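Phosphodiesterase (Salpingoeca rosetta, PDB 7D7P) belongs to the 3'5'-cyclic nucleotide phosphodiesterase family, all-helical metal-binding enzymes of the HD superfamily, here modelled with zinc and magnesium ions. Local coordinates at residues 129-143 against 242-256. Sequence-based numbering, arbitrary orientation.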
ATOM      1  N   GLU A 129      -0.743 -12.102  31.352  1.00 28.57           N
ATOM      2  CA  GLU A 129      -0.235 -11.467  32.560  1.00 33.20           C
ATOM      3  C   GLU A 129      -0.988 -10.203  32.962  1.00 33.21           C
ATOM      4  O   GLU A 129      -0.614  -9.575  33.957  1.00 33.23           O
ATOM      5  CB  GLU A 129       1.259 -11.158  32.401  1.00 29.44           C
ATOM      6  CG  GLU A 129       2.135 -12.409  32.373  1.00 26.24           C
ATOM      7  CD  GLU A 129       3.523 -12.172  32.941  1.00 41.40           C
ATOM      8  OE1 GLU A 129       3.832 -11.016  33.300  1.00 41.70           O
ATOM      9  OE2 GLU A 129       4.306 -13.143  33.024  1.00 32.11           O
ATOM     10  N   PHE A 130      -2.036  -9.811  32.236  1.00 27.34           N
ATOM     11  CA  PHE A 130      -2.871  -8.704  32.688  1.00 23.80           C
ATOM     12  C   PHE A 130      -4.369  -8.972  32.638  1.00 26.84           C
ATOM     13  O   PHE A 130      -5.104  -8.341  33.407  1.00 22.21           O
ATOM     14  CB  PHE A 130      -2.561  -7.415  31.903  1.00 29.01           C
ATOM     15  CG  PHE A 130      -2.731  -7.528  30.407  1.00 34.85           C
ATOM     16  CD1 PHE A 130      -3.981  -7.403  29.821  1.00 23.86           C
ATOM     17  CD2 PHE A 130      -1.629  -7.710  29.586  1.00 32.27           C
ATOM     18  CE1 PHE A 130      -4.132  -7.489  28.447  1.00 24.63           C
ATOM     19  CE2 PHE A 130      -1.775  -7.794  28.211  1.00 30.57           C
ATOM     20  CZ  PHE A 130      -3.028  -7.684  27.642  1.00 27.22           C
ATOM     21  N   ILE A 131      -4.850  -9.882  31.788  1.00 26.87           N
ATOM     22  CA  ILE A 131      -6.279 -10.170  31.749  1.00 22.68           C
ATOM     23  C   ILE A 131      -6.694 -10.874  33.035  1.00 26.85           C
ATOM     24  O   ILE A 131      -5.943 -11.683  33.598  1.00 22.32           O
ATOM     25  CB  ILE A 131      -6.638 -11.006  30.507  1.00 23.31           C
ATOM     26  CG1 ILE A 131      -8.144 -10.942  30.237  1.00 24.62           C
ATOM     27  CG2 ILE A 131      -6.203 -12.457  30.665  1.00 18.41           C
ATOM     28  CD1 ILE A 131      -8.573 -11.672  28.979  1.00 21.88           C
ATOM     29  N   THR A 132      -7.888 -10.551  33.521  1.00 23.27           N
ATOM     30  CA  THR A 132      -8.420 -11.202  34.707  1.00 21.67           C
ATOM     31  C   THR A 132      -9.218 -12.443  34.319  1.00 23.47           C
ATOM     32  O   THR A 132      -9.557 -12.663  33.154  1.00 19.23           O
ATOM     33  CB  THR A 132      -9.296 -10.241  35.515  1.00 20.39           C
ATOM     34  OG1 THR A 132     -10.593 -10.148  34.909  1.00 22.49           O
ATOM     35  CG2 THR A 132      -8.660  -8.858  35.574  1.00 24.83           C
ATOM     36  N   GLU A 133      -9.522 -13.261  35.329  1.00 21.06           N
ATOM     37  CA  GLU A 133     -10.273 -14.489  35.094  1.00 18.92           C
ATOM     38  C   GLU A 133     -11.665 -14.195  34.552  1.00 21.97           C
ATOM     39  O   GLU A 133     -12.139 -14.878  33.637  1.00 18.43           O
ATOM     40  CB  GLU A 133     -10.364 -15.299  36.387  1.00 29.49           C
ATOM     41  CG  GLU A 133     -10.667 -16.767  36.173  1.00 31.33           C
ATOM     42  CD  GLU A 133      -9.516 -17.502  35.525  1.00 40.51           C
ATOM     43  OE1 GLU A 133      -8.352 -17.222  35.887  1.00 43.11           O
ATOM     44  OE2 GLU A 133      -9.771 -18.359  34.653  1.00 37.95           O
ATOM     45  N   VAL A 134     -12.336 -13.182  35.105  1.00 20.58           N
ATOM     46  CA  VAL A 134     -13.678 -12.846  34.641  1.00 18.23           C
ATOM     47  C   VAL A 134     -13.629 -12.299  33.219  1.00 21.97           C
ATOM     48  O   VAL A 134     -14.465 -12.650  32.377  1.00 22.29           O
ATOM     49  CB  VAL A 134     -14.348 -11.859  35.616  1.00 24.34           C
ATOM     50  CG1 VAL A 134     -15.602 -11.257  34.996  1.00 19.50           C
ATOM     51  CG2 VAL A 134     -14.686 -12.554  36.928  1.00 26.24           C
ATOM     52  N   GLU A 135     -12.643 -11.448  32.921  1.00 18.89           N
ATOM     53  CA  GLU A 135     -12.515 -10.904  31.572  1.00 16.05           C
ATOM     54  C   GLU A 135     -12.180 -11.992  30.557  1.00 18.74           C
ATOM     55  O   GLU A 135     -12.592 -11.898  29.396  1.00 21.95           O
ATOM     56  CB  GLU A 135     -11.455  -9.801  31.545  1.00 19.53           C
ATOM     57  CG  GLU A 135     -11.838  -8.554  32.334  1.00 14.04           C
ATOM     58  CD  GLU A 135     -10.650  -7.661  32.639  1.00 22.35           C
ATOM     59  OE1 GLU A 135      -9.500  -8.076  32.373  1.00 15.91           O
ATOM     60  OE2 GLU A 135     -10.866  -6.543  33.156  1.00 22.05           O
ATOM     61  N   LEU A 136     -11.444 -13.025  30.970  1.00 17.21           N
ATOM     62  CA  LEU A 136     -11.152 -14.132  30.066  1.00 21.69           C
ATOM     63  C   LEU A 136     -12.424 -14.880  29.692  1.00 20.39           C
ATOM     64  O   LEU A 136     -12.665 -15.165  28.513  1.00 19.35           O
ATOM     65  CB  LEU A 136     -10.137 -15.081  30.706  1.00 18.19           C
ATOM     66  CG  LEU A 136      -9.767 -16.325  29.898  1.00 19.04           C
ATOM     67  CD1 LEU A 136      -9.117 -15.938  28.576  1.00 14.79           C
ATOM     68  CD2 LEU A 136      -8.855 -17.240  30.708  1.00 26.31           C
ATOM     69  N   LEU A 137     -13.251 -15.210  30.690  1.00 16.15           N
ATOM     70  CA  LEU A 137     -14.538 -15.838  30.411  1.00 20.00           C
ATOM     71  C   LEU A 137     -15.407 -14.943  29.537  1.00 14.44           C
ATOM     72  O   LEU A 137     -16.100 -15.430  28.637  1.00 15.69           O
ATOM     73  CB  LEU A 137     -15.254 -16.167  31.722  1.00 17.92           C
ATOM     74  CG  LEU A 137     -16.686 -16.698  31.630  1.00 17.72           C
ATOM     75  CD1 LEU A 137     -16.718 -18.052  30.933  1.00 16.51           C
ATOM     76  CD2 LEU A 137     -17.318 -16.786  33.015  1.00 15.99           C
ATOM     77  N   ALA A 138     -15.373 -13.629  29.780  1.00 12.59           N
ATOM     78  CA  ALA A 138     -16.166 -12.704  28.977  1.00 18.83           C
ATOM     79  C   ALA A 138     -15.702 -12.668  27.525  1.00 12.61           C
ATOM     80  O   ALA A 138     -16.527 -12.513  26.618  1.00 19.17           O
ATOM     81  CB  ALA A 138     -16.108 -11.300  29.579  1.00 11.64           C
ATOM     82  N   MET A 139     -14.396 -12.800  27.284  1.00 15.66           N
ATOM     83  CA  MET A 139     -13.901 -12.757  25.912  1.00 14.42           C
ATOM     84  C   MET A 139     -14.329 -13.992  25.129  1.00 16.20           C
ATOM     85  O   MET A 139     -14.599 -13.907  23.926  1.00 16.32           O
ATOM     86  CB  MET A 139     -12.381 -12.610  25.906  1.00 12.15           C
ATOM     87  CG  MET A 139     -11.898 -11.254  26.406  1.00 18.96           C
ATOM     88  SD  MET A 139     -12.559  -9.888  25.430  1.00 26.77           S
ATOM     89  CE  MET A 139     -11.688 -10.149  23.885  1.00 23.75           C
ATOM     90  N   LEU A 140     -14.398 -15.149  25.796  1.00 17.39           N
ATOM     91  CA  LEU A 140     -14.850 -16.365  25.123  1.00 17.00           C
ATOM     92  C   LEU A 140     -16.321 -16.268  24.735  1.00 18.10           C
ATOM     93  O   LEU A 140     -16.702 -16.655  23.624  1.00 14.67           O
ATOM     94  CB  LEU A 140     -14.613 -17.584  26.017  1.00 15.46           C
ATOM     95  CG  LEU A 140     -13.176 -17.858  26.467  1.00 19.26           C
ATOM     96  CD1 LEU A 140     -13.071 -19.222  27.148  1.00 19.66           C
ATOM     97  CD2 LEU A 140     -12.211 -17.763  25.297  1.00 12.51           C
ATOM     98  N   ILE A 141     -17.161 -15.757  25.639  1.00 16.09           N
ATOM     99  CA  ILE A 141     -18.583 -15.610  25.338  1.00 16.46           C
ATOM    100  C   ILE A 141     -18.795 -14.565  24.249  1.00 13.72           C
ATOM    101  O   ILE A 141     -19.579 -14.772  23.316  1.00 19.04           O
ATOM    102  CB  ILE A 141     -19.364 -15.259  26.618  1.00 15.19           C
ATOM    103  CG1 ILE A 141     -19.266 -16.398  27.636  1.00 14.63           C
ATOM    104  CG2 ILE A 141     -20.820 -14.947  26.293  1.00 17.11           C
ATOM    105  CD1 ILE A 141     -19.832 -16.050  29.001  1.00 16.22           C
ATOM    106  N   ALA A 142     -18.096 -13.430  24.346  1.00 14.75           N
ATOM    107  CA  ALA A 142     -18.274 -12.364  23.366  1.00 15.98           C
ATOM    108  C   ALA A 142     -17.870 -12.816  21.969  1.00 15.70           C
ATOM    109  O   ALA A 142     -18.552 -12.500  20.987  1.00 17.28           O
ATOM    110  CB  ALA A 142     -17.469 -11.132  23.780  1.00 10.83           C
ATOM    111  N   ALA A 143     -16.761 -13.555  21.858  1.00 18.54           N
ATOM    112  CA  ALA A 143     -16.280 -13.982  20.546  1.00 20.20           C
ATOM    113  C   ALA A 143     -17.277 -14.911  19.865  1.00 16.91           C
ATOM    114  O   ALA A 143     -17.530 -14.788  18.659  1.00 14.06           O
ATOM    115  CB  ALA A 143     -14.919 -14.667  20.682  1.00 13.51           C
ATOM    116  N   ALA A 242      -2.328  -4.176  33.971  1.00 37.17           N
ATOM    117  CA  ALA A 242      -3.001  -4.892  35.048  1.00 37.40           C
ATOM    118  C   ALA A 242      -3.667  -3.958  36.050  1.00 34.19           C
ATOM    119  O   ALA A 242      -4.498  -4.414  36.841  1.00 51.03           O
ATOM    120  CB  ALA A 242      -2.009  -5.806  35.770  1.00 36.42           C
ATOM    121  N   GLU A 243      -3.330  -2.670  36.034  1.00 37.60           N
ATOM    122  CA  GLU A 243      -3.917  -1.705  36.954  1.00 42.65           C
ATOM    123  C   GLU A 243      -4.865  -0.720  36.289  1.00 47.41           C
ATOM    124  O   GLU A 243      -5.757  -0.198  36.961  1.00 55.16           O
ATOM    125  CB  GLU A 243      -2.815  -0.919  37.677  1.00 44.60           C
ATOM    126  N   ASN A 244      -4.698  -0.455  34.995  1.00 47.49           N
ATOM    127  CA  ASN A 244      -5.550   0.485  34.266  1.00 36.56           C
ATOM    128  C   ASN A 244      -6.701  -0.299  33.645  1.00 38.86           C
ATOM    129  O   ASN A 244      -6.533  -0.967  32.621  1.00 30.02           O
ATOM    130  CB  ASN A 244      -4.743   1.236  33.213  1.00 41.63           C
ATOM    131  CG  ASN A 244      -5.418   2.519  32.761  1.00 48.16           C
ATOM    132  OD1 ASN A 244      -6.641   2.654  32.836  1.00 47.14           O
ATOM    133  ND2 ASN A 244      -4.622   3.468  32.284  1.00 51.18           N
ATOM    134  N   ASN A 245      -7.881  -0.207  34.262  1.00 33.96           N
ATOM    135  CA  ASN A 245      -9.018  -1.014  33.829  1.00 35.02           C
ATOM    136  C   ASN A 245      -9.527  -0.578  32.461  1.00 35.45           C
ATOM    137  O   ASN A 245      -9.812  -1.416  31.598  1.00 33.52           O
ATOM    138  CB  ASN A 245     -10.138  -0.939  34.866  1.00 30.81           C
ATOM    139  CG  ASN A 245      -9.791  -1.663  36.147  1.00 34.10           C
ATOM    140  OD1 ASN A 245      -8.721  -2.258  36.266  1.00 32.78           O
ATOM    141  ND2 ASN A 245     -10.697  -1.616  37.116  1.00 44.38           N
ATOM    142  N   ASP A 246      -9.665   0.732  32.250  1.00 27.68           N
ATOM    143  CA  ASP A 246     -10.211   1.219  30.988  1.00 32.85           C
ATOM    144  C   ASP A 246      -9.245   0.970  29.836  1.00 35.55           C
ATOM    145  O   ASP A 246      -9.670   0.646  28.720  1.00 23.59           O
ATOM    146  CB  ASP A 246     -10.548   2.706  31.105  1.00 37.08           C
ATOM    147  CG  ASP A 246     -11.841   2.952  31.864  1.00 50.69           C
ATOM    148  OD1 ASP A 246     -12.051   2.312  32.917  1.00 48.28           O
ATOM    149  OD2 ASP A 246     -12.648   3.786  31.407  1.00 54.66           O
ATOM    150  N   GLN A 247      -7.942   1.109  30.089  1.00 24.00           N
ATOM    151  CA  GLN A 247      -6.950   0.829  29.057  1.00 25.11           C
ATOM    152  C   GLN A 247      -6.862  -0.663  28.758  1.00 28.53           C
ATOM    153  O   GLN A 247      -6.589  -1.051  27.617  1.00 21.90           O
ATOM    154  CB  GLN A 247      -5.588   1.375  29.487  1.00 30.61           C
ATOM    155  CG  GLN A 247      -4.544   1.414  28.389  1.00 39.91           C
ATOM    156  CD  GLN A 247      -3.444   2.420  28.676  1.00 55.77           C
ATOM    157  OE1 GLN A 247      -3.707   3.608  28.863  1.00 52.99           O
ATOM    158  NE2 GLN A 247      -2.204   1.946  28.715  1.00 52.41           N
ATOM    159  N   ARG A 248      -7.092  -1.511  29.764  1.00 24.18           N
ATOM    160  CA  ARG A 248      -7.110  -2.951  29.526  1.00 26.15           C
ATOM    161  C   ARG A 248      -8.332  -3.358  28.711  1.00 25.42           C
ATOM    162  O   ARG A 248      -8.244  -4.243  27.852  1.00 22.16           O
ATOM    163  CB  ARG A 248      -7.074  -3.707  30.855  1.00 23.83           C
ATOM    164  CG  ARG A 248      -6.971  -5.218  30.704  1.00 22.33           C
ATOM    165  CD  ARG A 248      -6.724  -5.902  32.042  1.00 27.85           C
ATOM    166  NE  ARG A 248      -7.881  -5.832  32.931  1.00 26.93           N
ATOM    167  CZ  ARG A 248      -7.947  -5.065  34.016  1.00 25.52           C
ATOM    168  NH1 ARG A 248      -6.919  -4.296  34.348  1.00 28.06           N
ATOM    169  NH2 ARG A 248      -9.040  -5.065  34.767  1.00 21.18           N
ATOM    170  N   LEU A 249      -9.480  -2.723  28.963  1.00 20.94           N
ATOM    171  CA  LEU A 249     -10.671  -3.011  28.169  1.00 23.59           C
ATOM    172  C   LEU A 249     -10.473  -2.599  26.716  1.00 19.42           C
ATOM    173  O   LEU A 249     -10.935  -3.290  25.798  1.00 18.27           O
ATOM    174  CB  LEU A 249     -11.889  -2.307  28.769  1.00 24.69           C
ATOM    175  CG  LEU A 249     -13.211  -2.508  28.022  1.00 27.33           C
ATOM    176  CD1 LEU A 249     -13.519  -3.992  27.851  1.00 21.62           C
ATOM    177  CD2 LEU A 249     -14.359  -1.798  28.729  1.00 24.45           C
ATOM    178  N   PHE A 250      -9.790  -1.474  26.485  1.00 17.76           N
ATOM    179  CA  PHE A 250      -9.483  -1.060  25.119  1.00 18.26           C
ATOM    180  C   PHE A 250      -8.674  -2.127  24.391  1.00 18.71           C
ATOM    181  O   PHE A 250      -8.936  -2.423  23.218  1.00 20.46           O
ATOM    182  CB  PHE A 250      -8.731   0.272  25.134  1.00 20.22           C
ATOM    183  CG  PHE A 250      -8.198   0.688  23.788  1.00 17.11           C
ATOM    184  CD1 PHE A 250      -9.035   1.265  22.847  1.00 20.99           C
ATOM    185  CD2 PHE A 250      -6.861   0.518  23.473  1.00 21.08           C
ATOM    186  CE1 PHE A 250      -8.551   1.653  21.614  1.00 18.88           C
ATOM    187  CE2 PHE A 250      -6.370   0.905  22.239  1.00 19.50           C
ATOM    188  CZ  PHE A 250      -7.216   1.471  21.310  1.00 22.55           C
ATOM    189  N   VAL A 251      -7.692  -2.719  25.075  1.00 15.22           N
ATOM    190  CA  VAL A 251      -6.866  -3.760  24.469  1.00 19.75           C
ATOM    191  C   VAL A 251      -7.704  -4.990  24.140  1.00 19.57           C
ATOM    192  O   VAL A 251      -7.546  -5.598  23.075  1.00 17.51           O
ATOM    193  CB  VAL A 251      -5.687  -4.105  25.399  1.00 26.47           C
ATOM    194  CG1 VAL A 251      -4.986  -5.375  24.935  1.00 16.70           C
ATOM    195  CG2 VAL A 251      -4.710  -2.940  25.462  1.00 21.77           C
ATOM    196  N   LEU A 252      -8.608  -5.375  25.046  1.00 18.55           N
ATOM    197  CA  LEU A 252      -9.496  -6.501  24.764  1.00 20.77           C
ATOM    198  C   LEU A 252     -10.366  -6.222  23.543  1.00 23.77           C
ATOM    199  O   LEU A 252     -10.566  -7.103  22.700  1.00 21.87           O
ATOM    200  CB  LEU A 252     -10.367  -6.806  25.984  1.00 21.57           C
ATOM    201  CG  LEU A 252      -9.635  -7.129  27.288  1.00 18.12           C
ATOM    202  CD1 LEU A 252     -10.629  -7.429  28.399  1.00 17.20           C
ATOM    203  CD2 LEU A 252      -8.674  -8.291  27.094  1.00 22.38           C
ATOM    204  N   ALA A 253     -10.893  -4.999  23.436  1.00 15.31           N
ATOM    205  CA  ALA A 253     -11.663  -4.629  22.255  1.00 20.38           C
ATOM    206  C   ALA A 253     -10.798  -4.670  21.001  1.00 20.11           C
ATOM    207  O   ALA A 253     -11.262  -5.082  19.931  1.00 17.78           O
ATOM    208  CB  ALA A 253     -12.273  -3.240  22.443  1.00 18.09           C
ATOM    209  N   VAL A 254      -9.539  -4.243  21.113  1.00 19.40           N
ATOM    210  CA  VAL A 254      -8.629  -4.291  19.974  1.00 17.35           C
ATOM    211  C   VAL A 254      -8.374  -5.735  19.556  1.00 16.52           C
ATOM    212  O   VAL A 254      -8.331  -6.052  18.360  1.00 17.69           O
ATOM    213  CB  VAL A 254      -7.320  -3.551  20.315  1.00 17.38           C
ATOM    214  CG1 VAL A 254      -6.204  -3.944  19.357  1.00 17.98           C
ATOM    215  CG2 VAL A 254      -7.542  -2.043  20.296  1.00 17.01           C
ATOM    216  N   LEU A 255      -8.225  -6.638  20.529  1.00 14.60           N
ATOM    217  CA  LEU A 255      -7.896  -8.024  20.207  1.00 17.51           C
ATOM    218  C   LEU A 255      -9.083  -8.761  19.595  1.00 19.84           C
ATOM    219  O   LEU A 255      -8.906  -9.566  18.672  1.00 17.52           O
ATOM    220  CB  LEU A 255      -7.396  -8.750  21.457  1.00 16.64           C
ATOM    221  CG  LEU A 255      -6.008  -8.336  21.954  1.00 20.47           C
ATOM    222  CD1 LEU A 255      -5.650  -9.073  23.236  1.00 23.80           C
ATOM    223  CD2 LEU A 255      -4.957  -8.578  20.877  1.00 21.39           C
ATOM    224  N   LEU A 256     -10.299  -8.514  20.096  1.00 13.72           N
ATOM    225  CA  LEU A 256     -11.465  -9.172  19.508  1.00 14.07           C
ATOM    226  C   LEU A 256     -11.706  -8.691  18.083  1.00 14.56           C
ATOM    227  O   LEU A 256     -12.088  -9.481  17.211  1.00 17.96           O
ATOM    228  CB  LEU A 256     -12.711  -8.939  20.363  1.00 16.44           C
ATOM    229  CG  LEU A 256     -13.959  -9.637  19.801  1.00 23.13           C
ATOM    230  CD1 LEU A 256     -13.776 -11.150  19.812  1.00 16.72           C
ATOM    231  CD2 LEU A 256     -15.235  -9.243  20.541  1.00 18.16           C
TER
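The guanidinium of Arg248 meets the carboxylate of Glu135 at its edge, the two planes turned 34° apart. The grip is side-on: Arg248 NE donates to the syn lone pair of Glu135 OE1 at 2.8 Å, while Arg248 NH2 lies 2.8 Å from Glu135 OE2, in a salt bridge with one nitrogen for each oxygen. Thr132 CG2 and the carbonyl oxygen of Phe130 approach the guanidinium obliquely. The Phe130 ring is met just as obliquely, its CD1 resting 3.8 Å from Arg248 CG and its CZ reaching Val251 CG1. With CG anti to the backbone N (chi1 -175°), the arginine runs out toward helix 133-145, and a bend at chi3 turns its head onto Glu135. Asn245 OD1 takes a further bond from NH2, and Leu241 O one from NH1, so the head is also held by the first turn of its own helix and by the chain leading into it.

Thr132 and Glu135 form a capping box at the start of helix 133-145: Thr132 OG1 accepts from Glu135 N, and Glu135 OE1 accepts from Thr132 N, which comes from above the carboxylate plane. Arg205 on helix 200-215 adds a second salt bridge to OE2; two arginines around this buried acid probably favour its ionised form.

Farther along, the two helices of this all-helical phosphodiesterase fold run in broadly the same direction, the axes of these segments crossing at -32° and coming within 11.5 Å, and the contact turns apolar. Leu252 CD2 touches Ile131 CD1 at 3.9 Å, and Leu252 CD1 lies against Glu135 CB. Bent at chi2 and chi3, Met139 sets SD 3.8 Å from Leu252 CB and CE by Leu256 CB. Leu256 CD1 packs 3.8 Å from Ala143 CB, with its side chain about 8 Å from the zinc ion, two of whose ligands, His146 and Asp260, lie just beyond these segments.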